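Cellulase (Bacteroides salanitronis, PDB 6WQY) probably hydrolyses internal beta-1,4-glucosidic bonds of cellulose and related polysaccharides as a broad-specificity endoglucanase of glycoside hydrolase family 5. Local coordinates at residues 70-75 with 376-381; 152-157 with 208-213; 330-335 with 340-345. All coordinates share one frame; numbering follows the deposited sequence.

Overall arrangement
The chain is the family 5 catalytic domain of a longer protein, a barrel of eight parallel strands wrapped by helices. Interactions 1 and 3 are neighbours, with centres 10 Å apart: Met-378 CG lies 3.7 Å from Cys-332 SG, and Ser-74 CB lies 3.6 Å from Phe-343 CE2. Both contacts involve the chain entering a barrel strand, 74-77 or 342-346, whereas family 5 enzymes carry their active site at the strands' C-terminal ends. Interaction 2 joins the last turns of one outer helix to the turn after the next, its centre about 30 Å from that of interaction 3 across the barrel; there the Thr-154 side chain is about 10 Å from a bound magnesium ion.

Interaction 1. Residues 70-75 with 376-381; sequences AGFTSV and DVMKRG
Lys-379 reaches from helix 371-383 to Ala-70 and Gly-71, where helix 61-70 ends. Its CB points toward the turn, and CG stands beside the backbone N, opposite the carbonyl carbon (chi1 -71°). An extended chi2 lays CD 4.0 Å from Gly-71 CA and 3.4 Å from Ala-70 O, and a bend at chi3 brings CE 3.5 Å from that oxygen. The last torsion is extended, and NZ donates a hydrogen bond of 3.1 Å to Ala-70 O, approaching from above the carbonyl plane. The ammonium charge at a helix C-terminus probably gains from the helix dipole. Glycine suits position 71 because its phi is positive and a CB would collide with Lys-379 CD. Deeper in, the methyl CE of Met-378 meets the edge of the Phe-72 ring, 4.1 Å from CZ, a flexible thioether fitting beside a rigid aromatic. An alanine in place of Lys-379 would probably leave Ala-70 O without its charged partner and open a gap over Gly-71. With two bonds back into the last helical turn, Gly-71 forms a Schellman motif, which here turns the chain from helix 61-70 toward strand 74-77 of the (beta/alpha)8 barrel.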
loop_
_atom_site.group_PDB
_atom_site.type_symbol
_atom_site.label_atom_id
_atom_site.label_comp_id
_atom_site.label_asym_id
_atom_site.label_seq_id
_atom_site.Cartn_x
_atom_site.Cartn_y
_atom_site.Cartn_z
ATOM N N ALA A 70 13.986 -13.967 -3.633
ATOM C CA ALA A 70 13.347 -14.443 -2.414
ATOM C C ALA A 70 11.914 -14.907 -2.636
ATOM O O ALA A 70 11.337 -15.524 -1.732
ATOM C CB ALA A 70 13.357 -13.342 -1.346
ATOM N N GLY A 71 11.325 -14.625 -3.792
ATOM C CA GLY A 71 10.000 -15.089 -4.113
ATOM C C GLY A 71 8.886 -14.083 -3.966
ATOM O O GLY A 71 7.711 -14.473 -4.064
ATOM N N PHE A 72 9.198 -12.815 -3.747
ATOM C CA PHE A 72 8.158 -11.799 -3.813
ATOM C C PHE A 72 7.719 -11.598 -5.259
ATOM O O PHE A 72 8.487 -11.809 -6.199
ATOM C CB PHE A 72 8.671 -10.486 -3.213
ATOM C CG PHE A 72 8.761 -10.521 -1.720
ATOM C CD1 PHE A 72 7.643 -10.252 -0.935
ATOM C CD2 PHE A 72 9.945 -10.875 -1.083
ATOM C CE1 PHE A 72 7.704 -10.304 0.436
ATOM C CE2 PHE A 72 10.005 -10.931 0.303
ATOM C CZ PHE A 72 8.883 -10.653 1.065
ATOM N N THR A 73 6.460 -11.187 -5.424
ATOM C CA THR A 73 5.832 -10.981 -6.726
ATOM C C THR A 73 5.749 -9.514 -7.114
ATOM O O THR A 73 5.855 -9.166 -8.307
ATOM C CB THR A 73 4.392 -11.529 -6.695
ATOM O OG1 THR A 73 4.361 -12.791 -6.026
ATOM C CG2 THR A 73 3.814 -11.654 -8.105
ATOM N N SER A 74 5.501 -8.658 -6.117
ATOM C CA SER A 74 5.127 -7.274 -6.348
ATOM C C SER A 74 5.751 -6.385 -5.280
ATOM O O SER A 74 5.901 -6.802 -4.131
ATOM C CB SER A 74 3.600 -7.122 -6.267
ATOM O OG SER A 74 2.947 -7.995 -7.177
ATOM N N VAL A 75 6.062 -5.142 -5.646
ATOM C CA VAL A 75 6.608 -4.169 -4.702
ATOM C C VAL A 75 5.772 -2.906 -4.729
ATOM O O VAL A 75 5.560 -2.315 -5.797
ATOM C CB VAL A 75 8.073 -3.834 -5.030
ATOM C CG1 VAL A 75 8.612 -2.798 -4.077
ATOM C CG2 VAL A 75 8.914 -5.085 -4.969
ATOM N N ASP A 376 9.585 -17.256 4.273
ATOM C CA ASP A 376 9.074 -18.591 3.984
ATOM C C ASP A 376 7.656 -18.783 4.490
ATOM O O ASP A 376 6.845 -19.405 3.812
ATOM C CB ASP A 376 10.007 -19.644 4.585
ATOM C CG ASP A 376 11.308 -19.783 3.813
ATOM O OD1 ASP A 376 11.406 -19.239 2.688
ATOM O OD2 ASP A 376 12.233 -20.443 4.333
ATOM N N VAL A 377 7.329 -18.271 5.683
ATOM C CA VAL A 377 5.968 -18.484 6.184
ATOM C C VAL A 377 4.950 -17.643 5.417
ATOM O O VAL A 377 3.810 -18.066 5.230
ATOM C CB VAL A 377 5.832 -18.308 7.712
ATOM C CG1 VAL A 377 6.786 -19.231 8.458
ATOM C CG2 VAL A 377 6.017 -16.866 8.128
ATOM N N MET A 378 5.347 -16.447 4.971
ATOM C CA MET A 378 4.434 -15.627 4.175
ATOM C C MET A 378 4.195 -16.260 2.813
ATOM O O MET A 378 3.057 -16.313 2.335
ATOM C CB MET A 378 4.971 -14.192 4.044
ATOM C CG MET A 378 5.038 -13.466 5.377
ATOM S SD MET A 378 5.191 -11.678 5.279
ATOM C CE MET A 378 6.792 -11.519 4.483
ATOM N N LYS A 379 5.254 -16.788 2.192
ATOM C CA LYS A 379 5.099 -17.456 0.906
ATOM C C LYS A 379 4.204 -18.681 1.026
ATOM O O LYS A 379 3.422 -18.982 0.119
ATOM C CB LYS A 379 6.459 -17.889 0.362
ATOM C CG LYS A 379 7.311 -16.727 -0.098
ATOM C CD LYS A 379 8.428 -17.158 -1.033
ATOM C CE LYS A 379 9.398 -18.118 -0.392
ATOM N NZ LYS A 379 10.468 -18.487 -1.367
ATOM N N ARG A 380 4.300 -19.400 2.143
ATOM C CA ARG A 380 3.454 -20.574 2.330
ATOM C C ARG A 380 1.981 -20.189 2.348
ATOM O O ARG A 380 1.135 -20.932 1.838
ATOM C CB ARG A 380 3.853 -21.283 3.621
ATOM C CG ARG A 380 3.259 -22.661 3.807
ATOM C CD ARG A 380 4.114 -23.434 4.799
ATOM N NE ARG A 380 5.468 -23.591 4.275
ATOM C CZ ARG A 380 6.584 -23.437 4.982
ATOM N NH1 ARG A 380 6.534 -23.112 6.269
ATOM N NH2 ARG A 380 7.758 -23.599 4.389
ATOM N N GLY A 381 1.651 -19.024 2.909
ATOM C CA GLY A 381 0.259 -18.606 2.947
ATOM C C GLY A 381 -0.283 -18.250 1.573
ATOM O O GLY A 381 -1.457 -18.474 1.287
#

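Interaction 2. Residues 152-157 with 208-213; sequences MWTQIA and RATGGN
Thr-210 leans against Ala-157 and Thr-154 in the outer layer of the (beta/alpha)8 barrel, where the turn that follows helix 191-209 meets the last turns of helix 139-159. The contact is small and made by van der Waals touch, and the threonine conformations decide its form. In Thr-210, OG1 sits between the backbone N and the carbonyl carbon (chi1 68°), which leaves the methyl CG2 beside the N. Both branches thus straddle the methyl of Ala-157: OG1 is 3.8 Å and CG2 4.0 Å from Ala-157 CB. Alanine suits this place because its CB points at the other segment and its single methyl lets the turn come close. The polar branch of Thr-210 is satisfied on its own side, by a hydrogen bond to Val-207 O one turn back, while Asn-214 ND2 also bonds to OG1 and to Ala-157 O, tying the two parts together.

Thr-154 takes a different arrangement. Its OG1 lies beside the backbone N (chi1 -64°) and turns back to bond with Ala-150 O within its own helix. That rotation sends CG2 away from the N, and it comes alongside the methyl of Thr-210. A threonine therefore serves well in each position, since its hydroxyl can be spent on a nearby carbonyl while its methyl is offered to the neighbour. Past Thr-210 the helical path is broken at Gly-211, whose positive phi of 75° is easily reached without a side chain; its N still bonds back to Arg-208 O at 3.0 Å. At the contact itself, the Thr-210 methyl CG2 rests 4.1 Å from the backbone oxygen of Thr-154 and 4.3 Å from that residue's own CG2.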
loop_
_atom_site.group_PDB
_atom_site.type_symbol
_atom_site.label_atom_id
_atom_site.label_comp_id
_atom_site.label_asym_id
_atom_site.label_seq_id
_atom_site.Cartn_x
_atom_site.Cartn_y
_atom_site.Cartn_z
ATOM N N MET A 152 -0.619 16.535 -10.899
ATOM C CA MET A 152 0.449 15.608 -10.549
ATOM C C MET A 152 0.254 14.271 -11.236
ATOM O O MET A 152 1.187 13.732 -11.837
ATOM C CB MET A 152 0.530 15.438 -9.033
ATOM C CG MET A 152 1.075 16.662 -8.303
ATOM S SD MET A 152 1.046 16.471 -6.517
ATOM C CE MET A 152 2.231 15.151 -6.270
ATOM N N TRP A 153 -0.952 13.708 -11.154
ATOM C CA TRP A 153 -1.191 12.402 -11.752
ATOM C C TRP A 153 -1.095 12.453 -13.269
ATOM O O TRP A 153 -0.678 11.462 -13.877
ATOM C CB TRP A 153 -2.503 11.790 -11.260
ATOM C CG TRP A 153 -2.305 11.064 -9.968
ATOM C CD1 TRP A 153 -2.829 11.366 -8.738
ATOM C CD2 TRP A 153 -1.481 9.907 -9.775
ATOM N NE1 TRP A 153 -2.377 10.454 -7.796
ATOM C CE2 TRP A 153 -1.558 9.545 -8.415
ATOM C CE3 TRP A 153 -0.701 9.124 -10.628
ATOM C CZ2 TRP A 153 -0.870 8.468 -7.892
ATOM C CZ3 TRP A 153 -0.022 8.041 -10.103
ATOM C CH2 TRP A 153 -0.100 7.732 -8.746
ATOM N N THR A 154 -1.445 13.576 -13.907
ATOM C CA THR A 154 -1.224 13.692 -15.351
ATOM C C THR A 154 0.259 13.550 -15.675
ATOM O O THR A 154 0.649 12.808 -16.585
ATOM C CB THR A 154 -1.771 15.030 -15.868
ATOM O OG1 THR A 154 -3.191 15.064 -15.698
ATOM C CG2 THR A 154 -1.451 15.231 -17.335
ATOM N N GLN A 155 1.105 14.259 -14.924
ATOM C CA GLN A 155 2.542 14.184 -15.163
ATOM C C GLN A 155 3.094 12.795 -14.868
ATOM O O GLN A 155 3.949 12.288 -15.615
ATOM C CB GLN A 155 3.263 15.225 -14.317
ATOM C CG GLN A 155 3.049 16.649 -14.751
ATOM C CD GLN A 155 3.556 17.603 -13.706
ATOM O OE1 GLN A 155 4.758 17.863 -13.627
ATOM N NE2 GLN A 155 2.662 18.102 -12.881
ATOM N N ILE A 156 2.663 12.175 -13.770
ATOM C CA ILE A 156 3.159 10.839 -13.439
ATOM C C ILE A 156 2.720 9.844 -14.502
ATOM O O ILE A 156 3.520 9.046 -15.014
ATOM C CB ILE A 156 2.686 10.432 -12.033
ATOM C CG1 ILE A 156 3.267 11.363 -10.968
ATOM C CG2 ILE A 156 3.051 8.984 -11.762
ATOM C CD1 ILE A 156 2.508 11.301 -9.637
ATOM N N ALA A 157 1.441 9.893 -14.879
ATOM C CA ALA A 157 0.942 8.984 -15.906
ATOM C C ALA A 157 1.684 9.181 -17.217
ATOM O O ALA A 157 2.046 8.202 -17.895
ATOM C CB ALA A 157 -0.556 9.202 -16.101
ATOM N N ARG A 208 -6.825 8.194 -16.910
ATOM C CA ARG A 208 -7.413 7.674 -18.139
ATOM C C ARG A 208 -7.304 8.679 -19.280
ATOM O O ARG A 208 -7.145 8.279 -20.434
ATOM C CB ARG A 208 -8.875 7.279 -17.927
ATOM C CG ARG A 208 -9.111 6.193 -16.898
ATOM C CD ARG A 208 -8.299 4.939 -17.131
ATOM N NE ARG A 208 -8.708 3.891 -16.190
ATOM C CZ ARG A 208 -7.918 2.930 -15.732
ATOM N NH1 ARG A 208 -6.646 2.875 -16.089
ATOM N NH2 ARG A 208 -8.390 2.027 -14.887
ATOM N N ALA A 209 -7.380 9.979 -18.980
ATOM C CA ALA A 209 -7.347 10.993 -20.023
ATOM C C ALA A 209 -6.023 11.013 -20.764
ATOM O O ALA A 209 -5.968 11.504 -21.898
ATOM C CB ALA A 209 -7.610 12.369 -19.423
ATOM N N THR A 210 -4.954 10.480 -20.169
ATOM C CA THR A 210 -3.672 10.458 -20.861
ATOM C C THR A 210 -3.614 9.386 -21.945
ATOM O O THR A 210 -2.687 9.402 -22.755
ATOM C CB THR A 210 -2.497 10.290 -19.889
ATOM O OG1 THR A 210 -2.516 8.982 -19.300
ATOM C CG2 THR A 210 -2.508 11.366 -18.813
ATOM N N GLY A 211 -4.570 8.463 -21.975
ATOM C CA GLY A 211 -4.678 7.540 -23.088
ATOM C C GLY A 211 -3.627 6.445 -23.073
ATOM O O GLY A 211 -2.916 6.205 -22.090
ATOM N N GLY A 212 -3.569 5.733 -24.193
ATOM C CA GLY A 212 -2.565 4.704 -24.375
ATOM C C GLY A 212 -2.704 3.619 -23.339
ATOM O O GLY A 212 -3.818 3.233 -22.940
ATOM N N ASN A 213 -1.551 3.127 -22.869
ATOM C CA ASN A 213 -1.535 2.092 -21.847
ATOM C C ASN A 213 -2.255 2.542 -20.585
ATOM O O ASN A 213 -2.799 1.711 -19.850
ATOM C CB ASN A 213 -0.088 1.727 -21.500
ATOM C CG ASN A 213 0.605 0.971 -22.614
ATOM O OD1 ASN A 213 0.062 0.006 -23.155
ATOM N ND2 ASN A 213 1.807 1.413 -22.971
#

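Interaction 3. Residues 330-335 with 340-345; sequences YVCKAA and MPPFYW
Pro-342 presses its ring against the methyl of Ala-335, with CG of the proline 4.0 Å from Ala-335 CB. Ring atoms CB and CD are each nearly as close to that methyl, so the contact is shared by much of the ring rather than resting on one atom. CG also meets the sulfur of Cys-332, 4.1 Å from SG, one turn earlier in the helix. The thiol gets there because SG is held beside the backbone N and opposite the carbonyl carbon (chi1 -74°). All three residues are compact and apolar enough for this buried seam: alanine lets the strand come near the helix, cysteine adds a modestly larger filler, and proline offers a rigid wedge with no N-H to satisfy.

The next layer is the backbone that links the two segments. Met-340 N donates to Ala-335 O at 3.0 Å, and the bond is almost straight at the hydrogen (173°), although the donor is tilted from the carbonyl plane. This bond ties the last turns of helix 318-337 to the approach to the strand, and so helps to place Pro-342 beside the helix. The turn also brings Met-340 O to 3.3 Å from Ala-335 CB, so the methyl is covered by the backbone as well as by the ring.

Farther out, the side chain of Met-340 packs on Met-294 of helix 284-299, while Cys-332 touches Met-310 of strand 305-310. Pro-341 and Pro-342 make backbone hydrogen bonds to Ile-307 and Gly-34, placing strand 342-346 between strands 305-310 and 34-37, where the barrel closes. The contact is the return half of a beta-alpha-beta crossover: helix 318-337 lies over the strand it leads into, and helix 371-383 flanks that strand through Met-378 on Tyr-344 and Ile-382 on Pro-342.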
loop_
_atom_site.group_PDB
_atom_site.type_symbol
_atom_site.label_atom_id
_atom_site.label_comp_id
_atom_site.label_asym_id
_atom_site.label_seq_id
_atom_site.Cartn_x
_atom_site.Cartn_y
_atom_site.Cartn_z
ATOM N N TYR A 330 -0.518 -16.605 9.516
ATOM C CA TYR A 330 -1.973 -16.621 9.620
ATOM C C TYR A 330 -2.603 -15.525 8.768
ATOM O O TYR A 330 -3.603 -15.759 8.060
ATOM C CB TYR A 330 -2.401 -16.459 11.081
ATOM C CG TYR A 330 -3.854 -16.780 11.270
ATOM C CD1 TYR A 330 -4.831 -15.814 11.117
ATOM C CD2 TYR A 330 -4.256 -18.068 11.559
ATOM C CE1 TYR A 330 -6.165 -16.123 11.261
ATOM C CE2 TYR A 330 -5.587 -18.386 11.704
ATOM C CZ TYR A 330 -6.536 -17.411 11.548
ATOM O OH TYR A 330 -7.871 -17.709 11.680
ATOM N N VAL A 331 -2.046 -14.318 8.822
ATOM C CA VAL A 331 -2.608 -13.202 8.078
ATOM C C VAL A 331 -2.426 -13.404 6.580
ATOM O O VAL A 331 -3.326 -13.093 5.796
ATOM C CB VAL A 331 -2.000 -11.872 8.567
ATOM C CG1 VAL A 331 -2.432 -10.724 7.675
ATOM C CG2 VAL A 331 -2.413 -11.598 10.003
ATOM N N CYS A 332 -1.265 -13.909 6.149
ATOM C CA CYS A 332 -1.066 -14.120 4.715
ATOM C C CYS A 332 -1.985 -15.211 4.174
ATOM O O CYS A 332 -2.528 -15.077 3.068
ATOM C CB CYS A 332 0.394 -14.414 4.396
ATOM S SG CYS A 332 1.469 -12.964 4.499
ATOM N N LYS A 333 -2.174 -16.291 4.933
ATOM C CA LYS A 333 -3.088 -17.342 4.500
ATOM C C LYS A 333 -4.524 -16.830 4.442
ATOM O O LYS A 333 -5.266 -17.153 3.503
ATOM C CB LYS A 333 -2.952 -18.545 5.430
ATOM C CG LYS A 333 -3.899 -19.697 5.122
ATOM C CD LYS A 333 -3.753 -20.190 3.691
ATOM C CE LYS A 333 -4.589 -21.442 3.456
ATOM N NZ LYS A 333 -4.814 -21.697 2.007
ATOM N N ALA A 334 -4.930 -16.011 5.415
ATOM C CA ALA A 334 -6.262 -15.430 5.386
ATOM C C ALA A 334 -6.409 -14.476 4.213
ATOM O O ALA A 334 -7.457 -14.456 3.548
ATOM C CB ALA A 334 -6.564 -14.737 6.707
ATOM N N ALA A 335 -5.382 -13.675 3.931
ATOM C CA ALA A 335 -5.444 -12.793 2.773
ATOM C C ALA A 335 -5.706 -13.597 1.502
ATOM O O ALA A 335 -6.586 -13.255 0.699
ATOM C CB ALA A 335 -4.144 -11.996 2.664
ATOM N N MET A 340 -7.307 -11.203 -1.349
ATOM C CA MET A 340 -6.530 -9.964 -1.374
ATOM C C MET A 340 -5.033 -10.242 -1.312
ATOM O O MET A 340 -4.587 -10.994 -0.433
ATOM C CB MET A 340 -6.919 -9.098 -0.169
ATOM C CG MET A 340 -8.357 -8.615 -0.217
ATOM S SD MET A 340 -8.844 -7.730 1.277
ATOM C CE MET A 340 -9.135 -9.119 2.380
ATOM N N PRO A 341 -4.226 -9.668 -2.200
ATOM C CA PRO A 341 -2.766 -9.802 -2.058
ATOM C C PRO A 341 -2.262 -8.929 -0.924
ATOM O O PRO A 341 -2.628 -7.755 -0.843
ATOM C CB PRO A 341 -2.221 -9.306 -3.403
ATOM C CG PRO A 341 -3.297 -8.455 -3.979
ATOM C CD PRO A 341 -4.609 -8.966 -3.446
ATOM N N PRO A 342 -1.417 -9.477 -0.031
ATOM C CA PRO A 342 -0.850 -8.675 1.058
ATOM C C PRO A 342 0.533 -8.149 0.720
ATOM O O PRO A 342 1.348 -8.861 0.116
ATOM C CB PRO A 342 -0.775 -9.688 2.203
ATOM C CG PRO A 342 -0.435 -10.994 1.492
ATOM C CD PRO A 342 -1.130 -10.921 0.136
ATOM N N PHE A 343 0.813 -6.907 1.143
ATOM C CA PHE A 343 2.106 -6.254 0.952
ATOM C C PHE A 343 2.716 -5.970 2.321
ATOM O O PHE A 343 2.209 -5.131 3.074
ATOM C CB PHE A 343 1.954 -4.944 0.171
ATOM C CG PHE A 343 1.679 -5.133 -1.306
ATOM C CD1 PHE A 343 0.455 -5.629 -1.750
ATOM C CD2 PHE A 343 2.633 -4.797 -2.239
ATOM C CE1 PHE A 343 0.216 -5.807 -3.113
ATOM C CE2 PHE A 343 2.399 -4.961 -3.596
ATOM C CZ PHE A 343 1.186 -5.463 -4.030
ATOM N N TYR A 344 3.804 -6.663 2.634
ATOM C CA TYR A 344 4.486 -6.514 3.915
ATOM C C TYR A 344 5.159 -5.147 4.009
ATOM O O TYR A 344 5.780 -4.683 3.051
ATOM C CB TYR A 344 5.523 -7.656 4.033
ATOM C CG TYR A 344 6.359 -7.563 5.286
ATOM C CD1 TYR A 344 5.949 -8.154 6.477
ATOM C CD2 TYR A 344 7.536 -6.816 5.300
ATOM C CE1 TYR A 344 6.691 -8.009 7.631
ATOM C CE2 TYR A 344 8.268 -6.659 6.452
ATOM C CZ TYR A 344 7.839 -7.260 7.614
ATOM O OH TYR A 344 8.537 -7.104 8.793
ATOM N N TRP A 345 5.049 -4.502 5.175
ATOM C CA TRP A 345 5.646 -3.184 5.396
ATOM C C TRP A 345 7.092 -3.315 5.865
ATOM O O TRP A 345 7.348 -3.707 7.009
ATOM C CB TRP A 345 4.841 -2.393 6.437
ATOM C CG TRP A 345 5.458 -1.049 6.709
ATOM C CD1 TRP A 345 6.118 -0.667 7.823
ATOM C CD2 TRP A 345 5.536 0.052 5.800
ATOM N NE1 TRP A 345 6.600 0.614 7.682
ATOM C CE2 TRP A 345 6.255 1.079 6.440
ATOM C CE3 TRP A 345 5.037 0.283 4.513
ATOM C CZ2 TRP A 345 6.503 2.307 5.826
ATOM C CZ3 TRP A 345 5.297 1.493 3.905
ATOM C CH2 TRP A 345 6.016 2.489 4.562
#